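Local atomic coordinates of GP37 (Pseudomonas phage phikz, PDB entry 5FT0), a protein that is a phage protein that inhibits the host RNA degradosome, probably by acting on its ribonuclease RNase E. Residues Ala14-Leu18 and Ile78-Leu83. Numbering follows the deposited sequence.
Sequences ALSKL and IIADNL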
loop_
_atom_site.group_PDB
_atom_site.type_symbol
_atom_site.label_atom_id
_atom_site.label_comp_id
_atom_site.label_asym_id
_atom_site.label_seq_id
_atom_site.Cartn_x
_atom_site.Cartn_y
_atom_site.Cartn_z
ATOM N N ALA A 14 -24.272 18.833 11.528
ATOM C CA ALA A 14 -24.902 17.525 11.386
ATOM C C ALA A 14 -24.341 16.532 12.397
ATOM O O ALA A 14 -25.093 15.770 13.016
ATOM C CB ALA A 14 -24.716 17.003 9.961
ATOM N N LEU A 15 -23.017 16.530 12.582
ATOM C CA LEU A 15 -22.405 15.597 13.522
ATOM C C LEU A 15 -22.826 15.879 14.958
ATOM O O LEU A 15 -22.908 14.952 15.772
ATOM C CB LEU A 15 -20.883 15.644 13.390
ATOM C CG LEU A 15 -20.319 15.076 12.087
ATOM C CD1 LEU A 15 -18.799 15.084 12.100
ATOM C CD2 LEU A 15 -20.851 13.669 11.860
ATOM N N SER A 16 -23.109 17.143 15.286
ATOM C CA SER A 16 -23.503 17.502 16.643
ATOM C C SER A 16 -24.857 16.926 17.036
ATOM O O SER A 16 -25.174 16.896 18.230
ATOM C CB SER A 16 -23.526 19.024 16.801
ATOM O OG SER A 16 -24.577 19.598 16.041
ATOM N N LYS A 17 -25.659 16.475 16.075
ATOM C CA LYS A 17 -26.923 15.828 16.402
ATOM C C LYS A 17 -26.749 14.373 16.812
ATOM O O LYS A 17 -27.709 13.764 17.296
ATOM C CB LYS A 17 -27.886 15.939 15.217
ATOM C CG LYS A 17 -28.367 17.363 14.986
ATOM C CD LYS A 17 -28.951 17.577 13.603
ATOM C CE LYS A 17 -29.206 19.064 13.370
ATOM N NZ LYS A 17 -29.712 19.346 12.002
ATOM N N LEU A 18 -25.553 13.810 16.647
ATOM C CA LEU A 18 -25.286 12.439 17.060
ATOM C C LEU A 18 -25.062 12.387 18.567
ATOM O O LEU A 18 -24.168 13.062 19.092
ATOM C CB LEU A 18 -24.071 11.881 16.325
ATOM C CG LEU A 18 -24.227 11.570 14.835
ATOM C CD1 LEU A 18 -22.920 11.043 14.266
ATOM C CD2 LEU A 18 -25.346 10.568 14.619
ATOM N N ILE A 78 -20.326 11.145 5.744
ATOM C CA ILE A 78 -19.539 11.756 6.813
ATOM C C ILE A 78 -20.105 11.373 8.176
ATOM O O ILE A 78 -19.356 11.071 9.113
ATOM C CB ILE A 78 -19.479 13.283 6.629
ATOM C CG1 ILE A 78 -18.773 13.641 5.321
ATOM C CG2 ILE A 78 -18.782 13.946 7.815
ATOM C CD1 ILE A 78 -18.738 15.132 5.042
ATOM N N ILE A 79 -21.434 11.382 8.310
ATOM C CA ILE A 79 -22.063 10.976 9.563
ATOM C C ILE A 79 -21.695 9.536 9.899
ATOM O O ILE A 79 -21.248 9.233 11.013
ATOM C CB ILE A 79 -23.588 11.162 9.482
ATOM C CG1 ILE A 79 -23.941 12.645 9.322
ATOM C CG2 ILE A 79 -24.268 10.559 10.708
ATOM C CD1 ILE A 79 -25.389 12.882 8.970
ATOM N N ALA A 80 -21.872 8.628 8.934
ATOM C CA ALA A 80 -21.525 7.228 9.162
ATOM C C ALA A 80 -20.045 7.070 9.488
ATOM O O ALA A 80 -19.672 6.238 10.323
ATOM C CB ALA A 80 -21.901 6.390 7.942
ATOM N N ASP A 81 -19.188 7.870 8.846
ATOM C CA ASP A 81 -17.753 7.799 9.104
ATOM C C ASP A 81 -17.406 8.158 10.543
ATOM O O ASP A 81 -16.387 7.695 11.068
ATOM C CB ASP A 81 -17.005 8.726 8.146
ATOM C CG ASP A 81 -16.305 7.975 7.036
ATOM O OD1 ASP A 81 -15.781 6.873 7.307
ATOM O OD2 ASP A 81 -16.269 8.488 5.898
ATOM N N ASN A 82 -18.219 8.984 11.194
ATOM C CA ASN A 82 -17.895 9.463 12.529
ATOM C C ASN A 82 -18.609 8.704 13.636
ATOM O O ASN A 82 -18.360 8.985 14.813
ATOM C CB ASN A 82 -18.205 10.959 12.637
ATOM C CG ASN A 82 -17.124 11.814 12.006
ATOM O OD1 ASN A 82 -16.129 12.144 12.649
ATOM N ND2 ASN A 82 -17.305 12.159 10.735
ATOM N N LEU A 83 -19.479 7.749 13.291
ATOM C CA LEU A 83 -20.063 6.877 14.304
ATOM C C LEU A 83 -18.990 6.117 15.069
ATOM O O LEU A 83 -19.177 5.804 16.250
ATOM C CB LEU A 83 -21.039 5.892 13.659
ATOM C CG LEU A 83 -22.306 6.492 13.057
ATOM C CD1 LEU A 83 -23.133 5.411 12.366
ATOM C CD2 LEU A 83 -23.116 7.198 14.133
#
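Leu15, on helix 8-15, and Leu18, in the turn after it, both in the mt rotamer, pack against residues 78-83 at the C-terminal part of helix 67-82. The CA-to-CB bond of Leu15 points sideways, but the end of the side chain comes nearer, with CD2 3.7 Å from Ile79 CA and CD1 3.6 Å from Asn82 ND2. Asn82 (chi1 m) folds its amide back along its own helix, where ND2 donates to Ile78 O (2.8 Å), while OD1 accepts from the backbone of His25; both amide atoms thus have a hydrogen-bond partner, although the amide lies against the Leu15 methyl. A type I turn from Leu15 to Leu18, closed by Leu18 N to Leu15 O (3.0 Å), follows on from helix 8-15, and the CA-to-CB bond of Leu18 points toward residues 78-83. In this Dip-family protein the contact is apolar packing beside strands 206-217 and 220-232 of the larger antiparallel sheet: His217 touches Leu18 and Ile79, and Val223 touches Ile79 and Leu83. Leu18 CD1 sits 3.8 Å from Ile79 CG2 and 3.9 Å from Leu83 CD2. Ala14 CB meets Ile79 CD1 more loosely, at 4.3 Å.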